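Local coordinates for protein adenylate isopentenyltransferase (Humulus lupulus, PDB 3A8T) that transfers an isopentenyl group from dimethylallyl diphosphate to AMP, ADP or ATP, a step of cytokinin biosynthesis, at residues E40-M46 and Y173-W179; E236-Y240 and A263-V268. All blocks are in the same frame, centred on the assembly; numbering follows the deposited sequence.

In the fold
Contact 1 and contact 2 lie on opposite sides of the chain's centre, about 38 Å apart between centres, and share no helix or strand. Contact 1 belongs to the core: strands 41-46 and 174-181 run side by side as inner strands of the parallel sheet of a P-loop fold, and backbone hydrogen bonds do most of the joining. Contact 2 is partly buried and pairs helix 234-243 with the long helix 257-289 through aromatic and alanine side chains, with charged residues at its outer margin. Each reaches the nucleotide site indirectly, contact 1 where W179 lies next to G47 of the ATP-binding loop, contact 2 through E236, close to I232.

Contact 1: E40-M46 and Y173-W179; sequences EKLLVLM and YDCCFLW
E40-M46 and Y173-W179 are joined by a ladder of six backbone hydrogen bonds, beginning with D174 N to E40 O (2.9 Å) and ending with M46 N to L178 O (2.7 Å). With N-to-C directions only 20° apart, this is a parallel pairing inside the Rossmann-like P-loop sheet, strand 41-46 lying between 132-136 and 174-181 and leading straight into the ATP-binding loop that starts at G47.

Side chains alternate between two faces. K41, D174, L43, C176, L45 and L178 share one of them. There K41 and D174 lie alongside each other, and NZ meets OD2 at 3.0 Å in a salt bridge, nearly along the C-O axis of that oxygen. L43 has CG anti to the backbone N (chi1 -177°), which turns CD1 across to C176 SG at 3.6 Å, while L45 CD2 packs alongside L178 CD1.

On the other face V44 CB leans on F177 CD1 at 3.7 Å. M46 is bent at its last torsion, bringing CE near F177 CD1, and its SD stands 5.4 Å from the ring centroid, an oblique Met-aromatic contact. At the loop end, Y173 sets its ring nearly coplanar with the E40 carboxylate, 18° between planes, and E40 OE1 lies in the ring plane at its edge, 3.9 Å from CE1.

Further out, helix 140-147 covers the second face, with L147 on F177, while strand 296-300, next in the sheet beyond 174-181, sets L296 against F177. Helix 315-338 packs on the first face through V333 and I332; F336 O near its end and E339 O just beyond it accept further bonds from K41 NZ.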
ATOM      1  N   GLU A  40       2.491  21.524 -13.657  1.00 38.41           N
ATOM      2  CA  GLU A  40       3.168  21.120 -12.426  1.00 36.85           C
ATOM      3  C   GLU A  40       3.833  19.765 -12.405  1.00 33.74           C
ATOM      4  O   GLU A  40       3.283  18.766 -12.921  1.00 32.70           O
ATOM      5  CB  GLU A  40       2.186  21.208 -11.249  1.00 38.59           C
ATOM      6  CG  GLU A  40       1.593  22.587 -11.153  1.00 43.12           C
ATOM      7  CD  GLU A  40       0.320  22.678 -10.305  1.00 47.10           C
ATOM      8  OE1 GLU A  40      -0.544  21.744 -10.380  1.00 45.46           O
ATOM      9  OE2 GLU A  40       0.190  23.725  -9.589  1.00 49.34           O
ATOM     10  N   LYS A  41       5.014  19.760 -11.764  1.00 30.89           N
ATOM     11  CA  LYS A  41       5.850  18.588 -11.598  1.00 28.18           C
ATOM     12  C   LYS A  41       5.352  17.726 -10.456  1.00 26.88           C
ATOM     13  O   LYS A  41       5.036  18.228  -9.362  1.00 25.98           O
ATOM     14  CB  LYS A  41       7.291  18.978 -11.356  1.00 29.41           C
ATOM     15  CG  LYS A  41       7.973  19.666 -12.562  1.00 32.39           C
ATOM     16  CD  LYS A  41       9.468  20.025 -12.258  1.00 34.50           C
ATOM     17  CE  LYS A  41      10.280  20.495 -13.519  1.00 35.13           C
ATOM     18  NZ  LYS A  41      10.609  19.359 -14.461  1.00 34.75           N
ATOM     19  N   LEU A  42       5.255  16.436 -10.749  1.00 22.42           N
ATOM     20  CA  LEU A  42       4.814  15.477  -9.796  1.00 22.32           C
ATOM     21  C   LEU A  42       5.635  14.197  -9.849  1.00 21.08           C
ATOM     22  O   LEU A  42       5.768  13.562 -10.882  1.00 20.04           O
ATOM     23  CB  LEU A  42       3.326  15.149 -10.008  1.00 23.37           C
ATOM     24  CG  LEU A  42       2.789  14.009  -9.116  1.00 23.62           C
ATOM     25  CD1 LEU A  42       2.708  14.402  -7.609  1.00 20.86           C
ATOM     26  CD2 LEU A  42       1.469  13.579  -9.688  1.00 21.20           C
ATOM     27  N   LEU A  43       6.197  13.827  -8.716  1.00 20.74           N
ATOM     28  CA  LEU A  43       6.972  12.608  -8.658  1.00 19.69           C
ATOM     29  C   LEU A  43       6.001  11.492  -8.321  1.00 18.02           C
ATOM     30  O   LEU A  43       5.159  11.655  -7.423  1.00 19.41           O
ATOM     31  CB  LEU A  43       8.046  12.724  -7.589  1.00 19.34           C
ATOM     32  CG  LEU A  43       9.021  11.567  -7.416  1.00 17.87           C
ATOM     33  CD1 LEU A  43       9.708  11.213  -8.770  1.00 16.88           C
ATOM     34  CD2 LEU A  43      10.033  12.005  -6.354  1.00 15.75           C
ATOM     35  N   VAL A  44       6.098  10.385  -9.042  1.00 15.89           N
ATOM     36  CA  VAL A  44       5.206   9.269  -8.812  1.00 16.88           C
ATOM     37  C   VAL A  44       5.981   8.020  -8.437  1.00 18.25           C
ATOM     38  O   VAL A  44       6.803   7.563  -9.182  1.00 19.49           O
ATOM     39  CB  VAL A  44       4.338   9.015 -10.071  1.00 17.03           C
ATOM     40  CG1 VAL A  44       3.376   7.812  -9.839  1.00 13.78           C
ATOM     41  CG2 VAL A  44       3.595  10.302 -10.430  1.00 14.57           C
ATOM     42  N   LEU A  45       5.740   7.496  -7.248  1.00 20.58           N
ATOM     43  CA  LEU A  45       6.447   6.310  -6.794  1.00 22.96           C
ATOM     44  C   LEU A  45       5.497   5.154  -6.933  1.00 24.49           C
ATOM     45  O   LEU A  45       4.483   5.108  -6.236  1.00 27.43           O
ATOM     46  CB  LEU A  45       6.948   6.431  -5.327  1.00 22.85           C
ATOM     47  CG  LEU A  45       7.840   7.642  -4.945  1.00 23.03           C
ATOM     48  CD1 LEU A  45       8.595   7.347  -3.703  1.00 18.51           C
ATOM     49  CD2 LEU A  45       8.751   8.052  -6.076  1.00 21.56           C
ATOM     50  N   MET A  46       5.847   4.244  -7.843  1.00 24.61           N
ATOM     51  CA  MET A  46       5.078   3.063  -8.191  1.00 25.82           C
ATOM     52  C   MET A  46       5.703   1.694  -7.888  1.00 25.51           C
ATOM     53  O   MET A  46       6.927   1.538  -7.748  1.00 25.17           O
ATOM     54  CB  MET A  46       4.756   3.096  -9.675  1.00 29.59           C
ATOM     55  CG  MET A  46       3.595   4.000 -10.047  1.00 35.84           C
ATOM     56  SD  MET A  46       3.291   3.942 -11.848  1.00 42.44           S
ATOM     57  CE  MET A  46       4.939   3.931 -12.260  1.00 38.79           C
ATOM     58  N   TYR A 173      -0.033  16.276 -15.431  1.00 32.55           N
ATOM     59  CA  TYR A 173       1.167  16.841 -14.881  1.00 30.64           C
ATOM     60  C   TYR A 173       2.433  16.476 -15.640  1.00 30.73           C
ATOM     61  O   TYR A 173       2.429  15.737 -16.602  1.00 30.54           O
ATOM     62  CB  TYR A 173       1.321  16.371 -13.438  1.00 30.49           C
ATOM     63  CG  TYR A 173       0.119  16.593 -12.568  1.00 29.75           C
ATOM     64  CD1 TYR A 173      -0.215  17.860 -12.101  1.00 27.86           C
ATOM     65  CD2 TYR A 173      -0.740  15.535 -12.270  1.00 30.41           C
ATOM     66  CE1 TYR A 173      -1.393  18.060 -11.356  1.00 27.44           C
ATOM     67  CE2 TYR A 173      -1.908  15.729 -11.547  1.00 28.08           C
ATOM     68  CZ  TYR A 173      -2.228  16.982 -11.091  1.00 27.64           C
ATOM     69  OH  TYR A 173      -3.361  17.116 -10.331  1.00 26.88           O
ATOM     70  N   ASP A 174       3.531  17.022 -15.166  1.00 30.25           N
ATOM     71  CA  ASP A 174       4.839  16.744 -15.697  1.00 29.12           C
ATOM     72  C   ASP A 174       5.346  15.688 -14.704  1.00 27.81           C
ATOM     73  O   ASP A 174       5.876  16.015 -13.635  1.00 25.94           O
ATOM     74  CB  ASP A 174       5.673  18.013 -15.592  1.00 31.77           C
ATOM     75  CG  ASP A 174       7.083  17.813 -16.045  1.00 33.48           C
ATOM     76  OD1 ASP A 174       7.319  16.863 -16.834  1.00 34.47           O
ATOM     77  OD2 ASP A 174       7.942  18.628 -15.634  1.00 35.72           O
ATOM     78  N   CYS A 175       5.175  14.425 -15.060  1.00 26.64           N
ATOM     79  CA  CYS A 175       5.544  13.324 -14.181  1.00 27.57           C
ATOM     80  C   CYS A 175       6.911  12.664 -14.310  1.00 27.32           C
ATOM     81  O   CYS A 175       7.475  12.574 -15.391  1.00 27.36           O
ATOM     82  CB  CYS A 175       4.517  12.199 -14.326  1.00 28.86           C
ATOM     83  SG  CYS A 175       2.856  12.631 -14.051  1.00 31.37           S
ATOM     84  N   CYS A 176       7.420  12.185 -13.180  1.00 26.37           N
ATOM     85  CA  CYS A 176       8.650  11.406 -13.135  1.00 24.73           C
ATOM     86  C   CYS A 176       8.104  10.170 -12.409  1.00 24.20           C
ATOM     87  O   CYS A 176       7.483  10.285 -11.365  1.00 23.70           O
ATOM     88  CB  CYS A 176       9.745  12.081 -12.307  1.00 25.57           C
ATOM     89  SG  CYS A 176      11.224  11.047 -12.076  1.00 29.67           S
ATOM     90  N   PHE A 177       8.315   8.997 -12.989  1.00 23.78           N
ATOM     91  CA  PHE A 177       7.804   7.765 -12.440  1.00 21.32           C
ATOM     92  C   PHE A 177       8.914   6.891 -11.940  1.00 21.41           C
ATOM     93  O   PHE A 177       9.718   6.447 -12.727  1.00 21.56           O
ATOM     94  CB  PHE A 177       7.093   6.952 -13.523  1.00 22.32           C
ATOM     95  CG  PHE A 177       5.906   7.616 -14.130  1.00 20.31           C
ATOM     96  CD1 PHE A 177       4.687   7.641 -13.464  1.00 20.84           C
ATOM     97  CD2 PHE A 177       5.988   8.193 -15.398  1.00 20.26           C
ATOM     98  CE1 PHE A 177       3.558   8.231 -14.046  1.00 19.84           C
ATOM     99  CE2 PHE A 177       4.868   8.792 -15.994  1.00 19.01           C
ATOM    100  CZ  PHE A 177       3.654   8.810 -15.313  1.00 21.10           C
ATOM    101  N   LEU A 178       8.987   6.641 -10.645  1.00 21.84           N
ATOM    102  CA  LEU A 178       9.995   5.719 -10.150  1.00 21.46           C
ATOM    103  C   LEU A 178       9.193   4.445  -9.883  1.00 23.26           C
ATOM    104  O   LEU A 178       8.164   4.491  -9.199  1.00 24.19           O
ATOM    105  CB  LEU A 178      10.622   6.186  -8.852  1.00 20.29           C
ATOM    106  CG  LEU A 178      11.370   7.514  -8.917  1.00 22.40           C
ATOM    107  CD1 LEU A 178      11.989   7.871  -7.575  1.00 19.23           C
ATOM    108  CD2 LEU A 178      12.424   7.398  -9.987  1.00 22.77           C
ATOM    109  N   TRP A 179       9.643   3.340 -10.454  1.00 22.11           N
ATOM    110  CA  TRP A 179       8.988   2.062 -10.267  1.00 24.16           C
ATOM    111  C   TRP A 179       9.966   1.152  -9.505  1.00 24.46           C
ATOM    112  O   TRP A 179      11.039   0.821 -10.018  1.00 23.92           O
ATOM    113  CB  TRP A 179       8.594   1.459 -11.631  1.00 24.82           C
ATOM    114  CG  TRP A 179       8.244   0.002 -11.625  1.00 26.11           C
ATOM    115  CD1 TRP A 179       7.602  -0.693 -10.636  1.00 28.60           C
ATOM    116  CD2 TRP A 179       8.452  -0.933 -12.685  1.00 27.06           C
ATOM    117  NE1 TRP A 179       7.404  -2.002 -11.020  1.00 27.41           N
ATOM    118  CE2 TRP A 179       7.916  -2.172 -12.269  1.00 25.86           C
ATOM    119  CE3 TRP A 179       9.053  -0.848 -13.947  1.00 28.40           C
ATOM    120  CZ2 TRP A 179       7.957  -3.311 -13.067  1.00 30.41           C
ATOM    121  CZ3 TRP A 179       9.101  -1.988 -14.745  1.00 28.97           C
ATOM    122  CH2 TRP A 179       8.558  -3.203 -14.306  1.00 29.93           C
TER

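Contact 2: E236-Y240 and A263-V268; sequences EFDRY and AFEEAV
F237 and Y240 meet A263, F264 and A267 in an antiparallel helix-helix contact, helix 234-243 lying on helix 257-289 well away from the central sheet. The evidence for close packing is the axis separation of 8.8 Å at 169° and the CA spacing of 5.2 Å between E236 and A267. Small residues allow this: A267 points its methyl toward the facing helix, and CB sits over one face of the F237 ring, 4.1 Å from the centroid, a CH-pi contact.

The aromatic cluster closes the interface along one flank. F264 turns an edge to the face of Y240, with planes at 86° and centroids 5.5 Å apart, so the pair is T-shaped. F237 meets F264 obliquely, CE1 to CE1 at 3.6 Å, and F204 adds an edge-to-face partner for F237. Y240 has CG opposite its own backbone N (chi1 173°), a setting that carries the ring across to the neighbouring helix, where CD1 comes 3.7 Å from A263 CB. A leucine in place of Y240 would probably leave the F264 edge without an aromatic face to meet and the space beside F264 less well filled.

At the exposed margin R239 NE lies 4.0 Å from E266 OE1, beyond salt-bridge range and with the oxygen well out of the guanidinium plane, consistent with a weak, undirected attraction of opposite charges. E236 instead bends its carboxylate away from the contact, where G233 N and N274 ND2 bind its two oxygens; N274 thus ties it back to helix 257-289. Two consecutive helices packed antiparallel in this way form an alpha-helical hairpin, here beside the ATP-binding segment that includes I232.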
ATOM      1  N   GLU A 236     -10.842 -12.555   5.297  1.00 18.13           N
ATOM      2  CA  GLU A 236     -10.198 -13.798   5.749  1.00 19.00           C
ATOM      3  C   GLU A 236     -10.504 -14.048   7.215  1.00 19.00           C
ATOM      4  O   GLU A 236     -10.955 -15.146   7.580  1.00 20.48           O
ATOM      5  CB  GLU A 236      -8.673 -13.787   5.511  1.00 21.77           C
ATOM      6  CG  GLU A 236      -8.240 -13.647   4.075  1.00 20.82           C
ATOM      7  CD  GLU A 236      -8.237 -12.196   3.564  1.00 25.55           C
ATOM      8  OE1 GLU A 236      -8.841 -11.267   4.181  1.00 25.43           O
ATOM      9  OE2 GLU A 236      -7.601 -11.973   2.518  1.00 25.08           O
ATOM     10  N   PHE A 237     -10.285 -13.045   8.056  1.00 17.83           N
ATOM     11  CA  PHE A 237     -10.611 -13.271   9.449  1.00 16.93           C
ATOM     12  C   PHE A 237     -12.074 -13.308   9.750  1.00 16.78           C
ATOM     13  O   PHE A 237     -12.461 -13.938  10.718  1.00 17.31           O
ATOM     14  CB  PHE A 237      -9.832 -12.332  10.381  1.00 16.96           C
ATOM     15  CG  PHE A 237      -8.514 -12.949  10.827  1.00 22.05           C
ATOM     16  CD1 PHE A 237      -8.516 -14.100  11.654  1.00 20.84           C
ATOM     17  CD2 PHE A 237      -7.277 -12.513  10.291  1.00 21.98           C
ATOM     18  CE1 PHE A 237      -7.321 -14.802  11.920  1.00 23.07           C
ATOM     19  CE2 PHE A 237      -6.093 -13.205  10.555  1.00 21.30           C
ATOM     20  CZ  PHE A 237      -6.110 -14.351  11.365  1.00 21.99           C
ATOM     21  N   ASP A 238     -12.904 -12.650   8.940  1.00 17.32           N
ATOM     22  CA  ASP A 238     -14.370 -12.721   9.157  1.00 18.69           C
ATOM     23  C   ASP A 238     -14.794 -14.207   9.064  1.00 20.38           C
ATOM     24  O   ASP A 238     -15.656 -14.695   9.813  1.00 22.96           O
ATOM     25  CB  ASP A 238     -15.155 -11.894   8.120  1.00 16.92           C
ATOM     26  CG  ASP A 238     -15.081 -10.384   8.387  1.00 19.18           C
ATOM     27  OD1 ASP A 238     -14.638  -9.984   9.494  1.00 20.63           O
ATOM     28  OD2 ASP A 238     -15.462  -9.581   7.500  1.00 21.13           O
ATOM     29  N   ARG A 239     -14.165 -14.944   8.167  1.00 21.70           N
ATOM     30  CA  ARG A 239     -14.490 -16.347   8.028  1.00 23.46           C
ATOM     31  C   ARG A 239     -14.144 -17.053   9.349  1.00 23.47           C
ATOM     32  O   ARG A 239     -14.903 -17.855   9.844  1.00 24.62           O
ATOM     33  CB  ARG A 239     -13.702 -16.899   6.866  1.00 28.14           C
ATOM     34  CG  ARG A 239     -13.939 -18.336   6.512  1.00 31.35           C
ATOM     35  CD  ARG A 239     -13.718 -18.510   5.007  1.00 34.01           C
ATOM     36  NE  ARG A 239     -13.819 -19.914   4.696  1.00 35.39           N
ATOM     37  CZ  ARG A 239     -14.963 -20.573   4.714  1.00 36.31           C
ATOM     38  NH1 ARG A 239     -16.102 -19.949   4.993  1.00 38.08           N
ATOM     39  NH2 ARG A 239     -14.962 -21.871   4.539  1.00 37.31           N
ATOM     40  N   TYR A 240     -13.002 -16.719   9.930  1.00 22.89           N
ATOM     41  CA  TYR A 240     -12.592 -17.285  11.207  1.00 21.64           C
ATOM     42  C   TYR A 240     -13.518 -16.835  12.338  1.00 22.21           C
ATOM     43  O   TYR A 240     -13.999 -17.645  13.084  1.00 21.68           O
ATOM     44  CB  TYR A 240     -11.175 -16.864  11.527  1.00 21.06           C
ATOM     45  CG  TYR A 240     -10.738 -17.252  12.885  1.00 24.48           C
ATOM     46  CD1 TYR A 240     -10.195 -18.509  13.137  1.00 24.78           C
ATOM     47  CD2 TYR A 240     -10.845 -16.365  13.940  1.00 25.60           C
ATOM     48  CE1 TYR A 240      -9.762 -18.872  14.395  1.00 25.30           C
ATOM     49  CE2 TYR A 240     -10.409 -16.727  15.213  1.00 27.61           C
ATOM     50  CZ  TYR A 240      -9.866 -17.977  15.431  1.00 26.48           C
ATOM     51  OH  TYR A 240      -9.407 -18.294  16.686  1.00 27.15           O
ATOM     52  N   ALA A 263      -8.859 -23.376  11.506  1.00 24.97           N
ATOM     53  CA  ALA A 263      -9.451 -22.186  10.922  1.00 24.51           C
ATOM     54  C   ALA A 263      -8.510 -21.001  10.973  1.00 23.95           C
ATOM     55  O   ALA A 263      -8.421 -20.240  10.037  1.00 23.53           O
ATOM     56  CB  ALA A 263     -10.765 -21.862  11.600  1.00 26.36           C
ATOM     57  N   PHE A 264      -7.778 -20.879  12.061  1.00 24.47           N
ATOM     58  CA  PHE A 264      -6.839 -19.792  12.201  1.00 23.91           C
ATOM     59  C   PHE A 264      -5.775 -19.862  11.111  1.00 26.22           C
ATOM     60  O   PHE A 264      -5.489 -18.900  10.395  1.00 26.16           O
ATOM     61  CB  PHE A 264      -6.142 -19.884  13.543  1.00 23.21           C
ATOM     62  CG  PHE A 264      -5.403 -18.646  13.899  1.00 20.77           C
ATOM     63  CD1 PHE A 264      -6.102 -17.545  14.408  1.00 19.04           C
ATOM     64  CD2 PHE A 264      -4.050 -18.524  13.598  1.00 19.41           C
ATOM     65  CE1 PHE A 264      -5.478 -16.361  14.601  1.00 19.44           C
ATOM     66  CE2 PHE A 264      -3.406 -17.329  13.781  1.00 18.85           C
ATOM     67  CZ  PHE A 264      -4.110 -16.236  14.283  1.00 19.90           C
ATOM     68  N   GLU A 265      -5.174 -21.035  11.036  1.00 27.59           N
ATOM     69  CA  GLU A 265      -4.131 -21.343  10.110  1.00 29.43           C
ATOM     70  C   GLU A 265      -4.591 -21.051   8.702  1.00 28.18           C
ATOM     71  O   GLU A 265      -3.857 -20.439   7.946  1.00 28.61           O
ATOM     72  CB  GLU A 265      -3.759 -22.824  10.327  1.00 34.34           C
ATOM     73  CG  GLU A 265      -2.722 -23.435   9.407  1.00 42.40           C
ATOM     74  CD  GLU A 265      -2.532 -24.983   9.649  1.00 48.08           C
ATOM     75  OE1 GLU A 265      -1.750 -25.635   8.889  1.00 48.37           O
ATOM     76  OE2 GLU A 265      -3.168 -25.537  10.595  1.00 49.11           O
ATOM     77  N   GLU A 266      -5.805 -21.478   8.366  1.00 27.26           N
ATOM     78  CA  GLU A 266      -6.388 -21.269   7.040  1.00 28.00           C
ATOM     79  C   GLU A 266      -6.563 -19.757   6.757  1.00 24.78           C
ATOM     80  O   GLU A 266      -6.321 -19.297   5.656  1.00 24.72           O
ATOM     81  CB  GLU A 266      -7.765 -21.991   6.913  1.00 31.61           C
ATOM     82  CG  GLU A 266      -8.819 -21.146   6.164  1.00 38.53           C
ATOM     83  CD  GLU A 266     -10.154 -21.856   5.780  1.00 42.08           C
ATOM     84  OE1 GLU A 266     -11.049 -22.034   6.657  1.00 43.96           O
ATOM     85  OE2 GLU A 266     -10.307 -22.213   4.582  1.00 42.08           O
ATOM     86  N   ALA A 267      -7.016 -18.998   7.746  1.00 22.79           N
ATOM     87  CA  ALA A 267      -7.185 -17.571   7.554  1.00 20.00           C
ATOM     88  C   ALA A 267      -5.796 -16.991   7.187  1.00 20.42           C
ATOM     89  O   ALA A 267      -5.639 -16.288   6.162  1.00 19.80           O
ATOM     90  CB  ALA A 267      -7.740 -16.967   8.805  1.00 18.06           C
ATOM     91  N   VAL A 268      -4.770 -17.346   7.974  1.00 20.03           N
ATOM     92  CA  VAL A 268      -3.441 -16.853   7.699  1.00 20.65           C
ATOM     93  C   VAL A 268      -2.884 -17.176   6.328  1.00 22.14           C
ATOM     94  O   VAL A 268      -2.299 -16.293   5.729  1.00 22.42           O
ATOM     95  CB  VAL A 268      -2.420 -17.290   8.731  1.00 21.93           C
ATOM     96  CG1 VAL A 268      -1.042 -16.706   8.357  1.00 21.37           C
ATOM     97  CG2 VAL A 268      -2.821 -16.783  10.113  1.00 20.76           C
TER